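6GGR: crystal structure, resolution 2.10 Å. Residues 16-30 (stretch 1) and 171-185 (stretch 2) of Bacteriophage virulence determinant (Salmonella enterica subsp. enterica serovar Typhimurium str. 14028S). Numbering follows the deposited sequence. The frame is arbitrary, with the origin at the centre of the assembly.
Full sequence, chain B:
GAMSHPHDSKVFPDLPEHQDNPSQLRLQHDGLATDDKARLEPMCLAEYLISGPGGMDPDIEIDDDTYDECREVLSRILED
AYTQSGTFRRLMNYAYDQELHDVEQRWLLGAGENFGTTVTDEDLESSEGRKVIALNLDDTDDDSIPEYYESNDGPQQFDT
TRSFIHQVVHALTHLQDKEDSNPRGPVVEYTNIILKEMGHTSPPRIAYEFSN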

ATOM      1  N   PRO B  16       6.944   2.818  25.677  1.00 52.69           N
ATOM      2  CA  PRO B  16       6.271   1.741  26.423  1.00 55.90           C
ATOM      3  C   PRO B  16       5.516   0.781  25.520  1.00 47.88           C
ATOM      4  O   PRO B  16       5.453  -0.419  25.820  1.00 50.66           O
ATOM      5  CB  PRO B  16       5.316   2.499  27.358  1.00 56.08           C
ATOM      6  CG  PRO B  16       5.828   3.896  27.408  1.00 54.59           C
ATOM      7  CD  PRO B  16       6.492   4.155  26.101  1.00 48.78           C
ATOM      8  N   GLU B  17       4.936   1.274  24.424  1.00 56.66           N
ATOM      9  CA  GLU B  17       4.224   0.418  23.484  1.00 51.44           C
ATOM     10  C   GLU B  17       5.139  -0.579  22.783  1.00 53.88           C
ATOM     11  O   GLU B  17       4.636  -1.486  22.114  1.00 58.65           O
ATOM     12  CB  GLU B  17       3.498   1.277  22.439  1.00 43.69           C
ATOM     13  CG  GLU B  17       2.361   2.141  23.003  1.00 51.88           C
ATOM     14  CD  GLU B  17       2.851   3.436  23.648  1.00 56.25           C
ATOM     15  OE1 GLU B  17       4.081   3.632  23.743  1.00 51.46           O
ATOM     16  OE2 GLU B  17       2.005   4.261  24.059  1.00 50.81           O
ATOM     17  N   HIS B  18       6.457  -0.436  22.922  1.00 47.01           N
ATOM     18  CA  HIS B  18       7.427  -1.332  22.302  1.00 48.48           C
ATOM     19  C   HIS B  18       8.086  -2.278  23.291  1.00 81.27           C
ATOM     20  O   HIS B  18       8.161  -3.484  23.040  1.00 78.34           O
ATOM     21  CB  HIS B  18       8.527  -0.522  21.609  1.00 46.69           C
ATOM     22  CG  HIS B  18       8.034   0.363  20.515  1.00 43.62           C
ATOM     23  ND1 HIS B  18       8.832   1.315  19.921  1.00 42.40           N
ATOM     24  CD2 HIS B  18       6.832   0.439  19.899  1.00 42.44           C
ATOM     25  CE1 HIS B  18       8.140   1.946  18.990  1.00 44.58           C
ATOM     26  NE2 HIS B  18       6.924   1.431  18.955  1.00 40.32           N
ATOM     27  N   GLN B  19       8.572  -1.748  24.418  1.00 82.49           N
ATOM     28  CA  GLN B  19       9.556  -2.454  25.236  1.00 85.26           C
ATOM     29  C   GLN B  19       9.128  -3.869  25.603  1.00 89.23           C
ATOM     30  O   GLN B  19       9.993  -4.709  25.876  1.00 99.26           O
ATOM     31  CB  GLN B  19       9.849  -1.658  26.511  1.00 84.53           C
ATOM     32  CG  GLN B  19      10.134  -0.180  26.270  1.00 88.39           C
ATOM     33  CD  GLN B  19      11.386   0.304  26.983  1.00100.48           C
ATOM     34  OE1 GLN B  19      12.504  -0.054  26.612  1.00100.50           O
ATOM     35  NE2 GLN B  19      11.201   1.126  28.010  1.00103.63           N
ATOM     36  N   ASP B  20       7.829  -4.160  25.630  1.00 84.42           N
ATOM     37  CA  ASP B  20       7.359  -5.532  25.807  1.00 88.21           C
ATOM     38  C   ASP B  20       7.235  -6.152  24.419  1.00 98.19           C
ATOM     39  O   ASP B  20       6.366  -5.769  23.629  1.00100.55           O
ATOM     40  CB  ASP B  20       6.043  -5.574  26.585  1.00 90.23           C
ATOM     41  CG  ASP B  20       4.854  -5.115  25.768  1.00 94.91           C
ATOM     42  OD1 ASP B  20       4.902  -4.000  25.206  1.00 98.41           O
ATOM     43  OD2 ASP B  20       3.870  -5.881  25.685  1.00 96.72           O
ATOM     44  N   ASN B  21       8.120  -7.095  24.119  1.00105.58           N
ATOM     45  CA  ASN B  21       8.333  -7.571  22.757  1.00 92.70           C
ATOM     46  C   ASN B  21       8.692  -6.395  21.860  1.00 78.04           C
ATOM     47  O   ASN B  21       7.901  -6.011  20.988  1.00 80.23           O
ATOM     48  CB  ASN B  21       7.107  -8.288  22.197  1.00 83.70           C
ATOM     49  CG  ASN B  21       7.334  -8.800  20.784  1.00 77.01           C
ATOM     50  OD1 ASN B  21       8.476  -8.938  20.340  1.00 70.01           O
ATOM     51  ND2 ASN B  21       6.250  -9.073  20.067  1.00 72.20           N
ATOM     52  N   PRO B  22       9.861  -5.794  22.045  1.00 62.90           N
ATOM     53  CA  PRO B  22      10.324  -4.779  21.102  1.00 58.90           C
ATOM     54  C   PRO B  22      10.821  -5.430  19.824  1.00 60.07           C
ATOM     55  O   PRO B  22      11.161  -6.614  19.785  1.00 73.21           O
ATOM     56  CB  PRO B  22      11.470  -4.098  21.858  1.00 56.61           C
ATOM     57  CG  PRO B  22      12.040  -5.196  22.677  1.00 60.62           C
ATOM     58  CD  PRO B  22      10.884  -6.103  23.055  1.00 63.52           C
ATOM     59  N   SER B  23      10.858  -4.633  18.765  1.00 54.26           N
ATOM     60  CA  SER B  23      11.437  -5.118  17.524  1.00 68.59           C
ATOM     61  C   SER B  23      12.886  -5.512  17.769  1.00 65.72           C
ATOM     62  O   SER B  23      13.639  -4.783  18.418  1.00 75.28           O
ATOM     63  CB  SER B  23      11.352  -4.048  16.436  1.00 65.31           C
ATOM     64  OG  SER B  23      12.089  -4.431  15.288  1.00 52.67           O
ATOM     65  N   GLN B  24      13.280  -6.672  17.250  1.00 64.42           N
ATOM     66  CA  GLN B  24      14.664  -7.114  17.364  1.00 65.78           C
ATOM     67  C   GLN B  24      15.530  -6.651  16.197  1.00 66.13           C
ATOM     68  O   GLN B  24      16.760  -6.640  16.325  1.00 70.72           O
ATOM     69  CB  GLN B  24      14.723  -8.642  17.478  1.00 71.26           C
ATOM     70  CG  GLN B  24      14.128  -9.194  18.771  1.00 85.31           C
ATOM     71  CD  GLN B  24      14.885  -8.743  20.011  1.00 85.79           C
ATOM     72  OE1 GLN B  24      16.103  -8.565  19.979  1.00 86.94           O
ATOM     73  NE2 GLN B  24      14.162  -8.550  21.109  1.00 76.45           N
ATOM     74  N   LEU B  25      14.920  -6.246  15.080  1.00 59.74           N
ATOM     75  CA  LEU B  25      15.683  -5.765  13.933  1.00 59.48           C
ATOM     76  C   LEU B  25      16.112  -4.312  14.105  1.00 65.22           C
ATOM     77  O   LEU B  25      17.233  -3.946  13.736  1.00 65.36           O
ATOM     78  CB  LEU B  25      14.856  -5.921  12.659  1.00 58.17           C
ATOM     79  CG  LEU B  25      14.660  -7.358  12.175  1.00 61.18           C
ATOM     80  CD1 LEU B  25      13.485  -7.437  11.217  1.00 59.86           C
ATOM     81  CD2 LEU B  25      15.924  -7.869  11.507  1.00 63.93           C
ATOM     82  N   ARG B  26      15.227  -3.467  14.639  1.00 74.26           N
ATOM     83  CA  ARG B  26      15.612  -2.102  14.982  1.00 58.80           C
ATOM     84  C   ARG B  26      16.727  -2.105  16.019  1.00 53.51           C
ATOM     85  O   ARG B  26      17.727  -1.393  15.874  1.00 53.45           O
ATOM     86  CB  ARG B  26      14.391  -1.330  15.497  1.00 49.41           C
ATOM     87  CG  ARG B  26      14.717  -0.127  16.371  1.00 49.02           C
ATOM     88  CD  ARG B  26      13.467   0.633  16.793  1.00 44.84           C
ATOM     89  NE  ARG B  26      12.725  -0.068  17.840  1.00 45.93           N
ATOM     90  CZ  ARG B  26      13.033  -0.031  19.133  1.00 47.07           C
ATOM     91  NH1 ARG B  26      14.077   0.672  19.553  1.00 47.40           N
ATOM     92  NH2 ARG B  26      12.297  -0.700  20.012  1.00 48.35           N
ATOM     93  N   LEU B  27      16.577  -2.917  17.070  1.00 55.48           N
ATOM     94  CA  LEU B  27      17.552  -2.915  18.155  1.00 61.03           C
ATOM     95  C   LEU B  27      18.956  -3.214  17.649  1.00 59.80           C
ATOM     96  O   LEU B  27      19.936  -2.745  18.239  1.00 60.69           O
ATOM     97  CB  LEU B  27      17.147  -3.926  19.231  1.00 69.40           C
ATOM     98  CG  LEU B  27      15.929  -3.576  20.092  1.00 71.76           C
ATOM     99  CD1 LEU B  27      15.574  -4.745  21.004  1.00 71.63           C
ATOM    100  CD2 LEU B  27      16.157  -2.313  20.915  1.00 64.42           C
ATOM    101  N   GLN B  28      19.084  -3.974  16.562  1.00 68.56           N
ATOM    102  CA  GLN B  28      20.408  -4.281  16.040  1.00 72.12           C
ATOM    103  C   GLN B  28      20.860  -3.307  14.963  1.00 69.22           C
ATOM    104  O   GLN B  28      22.069  -3.146  14.766  1.00 63.58           O
ATOM    105  CB  GLN B  28      20.458  -5.716  15.507  1.00 68.93           C
ATOM    106  CG  GLN B  28      19.536  -6.024  14.357  1.00 81.96           C
ATOM    107  CD  GLN B  28      19.634  -7.482  13.938  1.00 88.85           C
ATOM    108  OE1 GLN B  28      19.346  -8.385  14.724  1.00 79.65           O
ATOM    109  NE2 GLN B  28      20.059  -7.718  12.702  1.00 86.91           N
ATOM    110  N   HIS B  29      19.931  -2.634  14.277  1.00 65.77           N
ATOM    111  CA  HIS B  29      20.342  -1.498  13.462  1.00 60.07           C
ATOM    112  C   HIS B  29      20.863  -0.367  14.339  1.00 57.60           C
ATOM    113  O   HIS B  29      21.778   0.360  13.934  1.00 56.26           O
ATOM    114  CB  HIS B  29      19.186  -1.006  12.590  1.00 59.17           C
ATOM    115  CG  HIS B  29      19.585   0.061  11.617  1.00 57.81           C
ATOM    116  ND1 HIS B  29      20.304  -0.208  10.473  1.00 54.85           N
ATOM    117  CD2 HIS B  29      19.381   1.400  11.629  1.00 53.71           C
ATOM    118  CE1 HIS B  29      20.520   0.918   9.817  1.00 56.63           C
ATOM    119  NE2 HIS B  29      19.971   1.909  10.497  1.00 53.49           N
ATOM    120  N   ASP B  30      20.306  -0.214  15.545  1.00 55.45           N
ATOM    121  CA  ASP B  30      20.860   0.734  16.503  1.00 54.66           C
ATOM    122  C   ASP B  30      22.317   0.418  16.810  1.00 74.25           C
ATOM    123  O   ASP B  30      23.120   1.333  17.025  1.00 74.45           O
ATOM    124  CB  ASP B  30      20.047   0.723  17.799  1.00 56.70           C
ATOM    125  CG  ASP B  30      18.653   1.292  17.629  1.00 52.61           C
ATOM    126  OD1 ASP B  30      18.423   2.072  16.681  1.00 51.67           O
ATOM    127  OD2 ASP B  30      17.784   0.960  18.461  1.00 55.37           O
ATOM    128  N   ALA B 171      14.091   4.276   3.625  1.00 47.46           N
ATOM    129  CA  ALA B 171      15.209   4.629   2.760  1.00 47.86           C
ATOM    130  C   ALA B 171      16.513   4.812   3.525  1.00 45.14           C
ATOM    131  O   ALA B 171      17.591   4.641   2.945  1.00 45.94           O
ATOM    132  CB  ALA B 171      14.879   5.903   1.987  1.00 46.98           C
ATOM    133  N   LEU B 172      16.450   5.154   4.813  1.00 45.06           N
ATOM    134  CA  LEU B 172      17.662   5.352   5.600  1.00 39.52           C
ATOM    135  C   LEU B 172      18.151   4.077   6.273  1.00 39.96           C
ATOM    136  O   LEU B 172      19.332   3.998   6.631  1.00 45.17           O
ATOM    137  CB  LEU B 172      17.431   6.426   6.669  1.00 35.80           C
ATOM    138  CG  LEU B 172      16.972   7.790   6.154  1.00 38.60           C
ATOM    139  CD1 LEU B 172      16.561   8.677   7.318  1.00 36.19           C
ATOM    140  CD2 LEU B 172      18.069   8.451   5.327  1.00 43.85           C
ATOM    141  N   THR B 173      17.283   3.075   6.438  1.00 55.29           N
ATOM    142  CA  THR B 173      17.658   1.821   7.078  1.00 57.16           C
ATOM    143  C   THR B 173      17.646   0.624   6.139  1.00 65.37           C
ATOM    144  O   THR B 173      18.209  -0.417   6.492  1.00 55.25           O
ATOM    145  CB  THR B 173      16.719   1.516   8.255  1.00 46.56           C
ATOM    146  OG1 THR B 173      15.388   1.304   7.769  1.00 52.29           O
ATOM    147  CG2 THR B 173      16.715   2.656   9.251  1.00 47.91           C
ATOM    148  N   HIS B 174      17.024   0.741   4.965  1.00 84.53           N
ATOM    149  CA  HIS B 174      16.891  -0.358   4.012  1.00 69.33           C
ATOM    150  C   HIS B 174      16.178  -1.560   4.618  1.00 64.55           C
ATOM    151  O   HIS B 174      16.357  -2.689   4.153  1.00 72.96           O
ATOM    152  CB  HIS B 174      18.254  -0.792   3.456  1.00 61.62           C
ATOM    153  CG  HIS B 174      18.988   0.297   2.736  1.00 63.67           C
ATOM    154  ND1 HIS B 174      18.487   0.916   1.612  1.00 62.96           N
ATOM    155  CD2 HIS B 174      20.181   0.886   2.990  1.00 65.69           C
ATOM    156  CE1 HIS B 174      19.340   1.837   1.201  1.00 61.29           C
ATOM    157  NE2 HIS B 174      20.378   1.838   2.019  1.00 65.41           N
ATOM    158  N   LEU B 175      15.362  -1.340   5.643  1.00 52.22           N
ATOM    159  CA  LEU B 175      14.637  -2.411   6.308  1.00 58.26           C
ATOM    160  C   LEU B 175      13.185  -2.446   5.845  1.00 56.38           C
ATOM    161  O   LEU B 175      12.628  -1.448   5.380  1.00 43.78           O
ATOM    162  CB  LEU B 175      14.695  -2.240   7.828  1.00 66.41           C
ATOM    163  CG  LEU B 175      16.092  -2.148   8.451  1.00 64.76           C
ATOM    164  CD1 LEU B 175      15.992  -2.073   9.967  1.00 75.45           C
ATOM    165  CD2 LEU B 175      16.972  -3.319   8.031  1.00 59.30           C
ATOM    166  N   GLN B 176      12.554  -3.588   6.055  1.00 56.45           N
ATOM    167  CA  GLN B 176      11.169  -3.815   5.680  1.00 60.04           C
ATOM    168  C   GLN B 176      10.268  -3.863   6.890  1.00 59.23           C
ATOM    169  O   GLN B 176      10.685  -3.977   8.000  1.00 52.30           O
ATOM    170  CB  GLN B 176      10.972  -5.115   4.840  1.00 63.47           C
ATOM    171  CG  GLN B 176      11.831  -5.242   3.583  1.00 71.33           C
ATOM    172  CD  GLN B 176      11.452  -6.502   2.727  1.00 78.86           C
ATOM    173  OE1 GLN B 176      11.422  -7.607   3.255  1.00 84.28           O
ATOM    174  NE2 GLN B 176      11.122  -6.328   1.452  1.00 78.32           N
ATOM    175  N   ASP B 177       8.991  -3.765   6.633  1.00 48.60           N
ATOM    176  CA  ASP B 177       8.037  -3.847   7.730  1.00 53.93           C
ATOM    177  C   ASP B 177       7.865  -5.278   8.221  1.00 57.75           C
ATOM    178  O   ASP B 177       7.518  -5.490   9.388  1.00 58.74           O
ATOM    179  CB  ASP B 177       6.689  -3.271   7.290  1.00 72.03           C
ATOM    180  CG  ASP B 177       6.734  -1.769   7.092  1.00 62.40           C
ATOM    181  OD1 ASP B 177       6.955  -1.048   8.085  1.00 58.19           O
ATOM    182  OD2 ASP B 177       6.557  -1.310   5.944  1.00 53.27           O
ATOM    183  N   LYS B 178       8.121  -6.260   7.357  1.00 50.49           N
ATOM    184  CA  LYS B 178       7.954  -7.669   7.701  1.00 58.28           C
ATOM    185  C   LYS B 178       9.021  -8.083   8.706  1.00 57.45           C
ATOM    186  O   LYS B 178      10.202  -8.191   8.359  1.00 60.42           O
ATOM    187  CB  LYS B 178       8.052  -8.532   6.444  1.00 69.63           C
ATOM    188  CG  LYS B 178       6.954  -8.294   5.424  1.00 79.29           C
ATOM    189  CD  LYS B 178       5.649  -8.935   5.857  1.00 89.46           C
ATOM    190  CE  LYS B 178       4.479  -8.407   5.044  1.00 93.95           C
ATOM    191  NZ  LYS B 178       3.193  -9.045   5.437  1.00 95.74           N
ATOM    192  N   GLU B 179       8.614  -8.323   9.949  1.00 61.96           N
ATOM    193  CA  GLU B 179       9.486  -8.921  10.952  1.00 68.79           C
ATOM    194  C   GLU B 179       8.768 -10.114  11.563  1.00 72.08           C
ATOM    195  O   GLU B 179       7.722  -9.957  12.201  1.00 72.17           O
ATOM    196  CB  GLU B 179       9.886  -7.921  12.038  1.00 62.80           C
ATOM    197  CG  GLU B 179      10.814  -8.536  13.073  1.00 77.32           C
ATOM    198  CD  GLU B 179      11.231  -7.570  14.163  1.00 84.24           C
ATOM    199  OE1 GLU B 179      10.737  -6.421  14.180  1.00 76.26           O
ATOM    200  OE2 GLU B 179      12.056  -7.970  15.012  1.00 81.06           O
ATOM    201  N   ASP B 180       9.323 -11.301  11.344  1.00 82.70           N
ATOM    202  CA  ASP B 180       8.912 -12.500  12.061  1.00 90.69           C
ATOM    203  C   ASP B 180       8.740 -12.232  13.553  1.00 89.32           C
ATOM    204  O   ASP B 180       9.659 -11.753  14.225  1.00 88.06           O
ATOM    205  CB  ASP B 180       9.956 -13.595  11.839  1.00103.39           C
ATOM    206  CG  ASP B 180       9.930 -14.133  10.430  1.00113.60           C
ATOM    207  OD1 ASP B 180       8.941 -13.875   9.714  1.00116.27           O
ATOM    208  OD2 ASP B 180      10.891 -14.835  10.051  1.00117.19           O
ATOM    209  N   SER B 181       7.552 -12.551  14.066  1.00 87.30           N
ATOM    210  CA  SER B 181       7.251 -12.542  15.495  1.00 83.89           C
ATOM    211  C   SER B 181       7.244 -11.146  16.113  1.00 76.08           C
ATOM    212  O   SER B 181       7.339 -11.018  17.338  1.00 73.20           O
ATOM    213  CB  SER B 181       8.229 -13.420  16.278  1.00 86.10           C
ATOM    214  OG  SER B 181       9.461 -12.747  16.476  1.00 90.68           O
ATOM    215  N   ASN B 182       7.157 -10.087  15.306  1.00 66.96           N
ATOM    216  CA  ASN B 182       6.943  -8.740  15.831  1.00 64.24           C
ATOM    217  C   ASN B 182       5.768  -8.120  15.084  1.00 62.77           C
ATOM    218  O   ASN B 182       5.779  -8.078  13.842  1.00 58.66           O
ATOM    219  CB  ASN B 182       8.188  -7.856  15.694  1.00 64.03           C
ATOM    220  CG  ASN B 182       8.056  -6.532  16.443  1.00 67.47           C
ATOM    221  OD1 ASN B 182       7.600  -5.535  15.888  1.00 53.69           O
ATOM    222  ND2 ASN B 182       8.450  -6.525  17.710  1.00 75.65           N
ATOM    223  N   PRO B 183       4.746  -7.621  15.788  1.00 66.97           N
ATOM    224  CA  PRO B 183       3.548  -7.117  15.093  1.00 54.79           C
ATOM    225  C   PRO B 183       3.745  -5.782  14.389  1.00 47.30           C
ATOM    226  O   PRO B 183       2.874  -5.394  13.598  1.00 46.89           O
ATOM    227  CB  PRO B 183       2.519  -6.997  16.225  1.00 59.82           C
ATOM    228  CG  PRO B 183       3.340  -6.760  17.445  1.00 63.22           C
ATOM    229  CD  PRO B 183       4.614  -7.521  17.252  1.00 72.32           C
ATOM    230  N   ARG B 184       4.841  -5.068  14.644  1.00 45.52           N
ATOM    231  CA  ARG B 184       5.070  -3.745  14.074  1.00 42.23           C
ATOM    232  C   ARG B 184       6.198  -3.720  13.053  1.00 44.21           C
ATOM    233  O   ARG B 184       6.054  -3.110  11.989  1.00 44.09           O
ATOM    234  CB  ARG B 184       5.378  -2.737  15.194  1.00 42.70           C
ATOM    235  CG  ARG B 184       4.226  -2.490  16.157  1.00 50.33           C
ATOM    236  CD  ARG B 184       4.698  -1.742  17.391  1.00 52.06           C
ATOM    237  NE  ARG B 184       5.663  -2.524  18.162  1.00 51.41           N
ATOM    238  CZ  ARG B 184       5.346  -3.378  19.130  1.00 60.01           C
ATOM    239  NH1 ARG B 184       4.077  -3.574  19.468  1.00 56.90           N
ATOM    240  NH2 ARG B 184       6.303  -4.039  19.770  1.00 73.71           N
ATOM    241  N   GLY B 185       7.329  -4.351  13.353  1.00 47.55           N
ATOM    242  CA  GLY B 185       8.484  -4.275  12.492  1.00 51.46           C
ATOM    243  C   GLY B 185       9.352  -3.079  12.837  1.00 46.04           C
ATOM    244  O   GLY B 185       8.958  -2.202  13.611  1.00 42.94           O
TER
HETATM  245  O   HOH W   1      20.302   4.495   9.112  1.00 41.57           O

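One carboxylate, that of E179, reaches across to the start of a helix and meets three donors there. S23 occupies the N-cap position. Its hydroxyl donates to E179, with S23 OG 2.6 Å from E179 OE1. The other carboxylate oxygen takes backbone amides: Q24 N lies 2.9 Å from E179 OE2, and L25 N makes a weak bond to the same E179 OE2 at 3.3 Å. S23 OG is also an acceptor. S23 OG receives weak capping bonds from L25 N at 3.4 Å and from R26 N at 3.3 Å. The first amides of a helix lack partners in the preceding turn, so a serine and a carboxylate suit this site. The E179 side chain is extended, with chi1 and chi2 both t, which carries its acid group to the helix. L25 packs on its stem, L25 CD1 being 3.4 Å from E179 CG.

E179 also opens a type II turn that ends at N182. N182 OD1 accepts from G185 N at 2.8 Å and from R184 N at 3.1 Å. This fixes the amide, and N182 ND2 faces stretch 1. N182 ND2 sits 3.2 Å from S23 N, but both are donors and no hydrogen bond forms between them.

R184 buries the most area of any residue here. N21 O lies near the plane of its guanidinium, 2.8 Å from R184 NH2. E17 O lies over one face, 3.4 Å from R184 NH1, at a poor angle for bonding. H18 CD2 is 3.6 Å from R184 NE.

Farther along the helix, H29 meets T173. T173 CB stands over one face of the H29 ring, 4.2 Å from the ring centroid, a CH-pi contact. Water 1 links the stretches: it lies 3.0 Å from H29 NE2 and donates to L172 O at 2.7 Å. L175 CD1 adds a looser apolar contact, 4.3 Å from H29 CB.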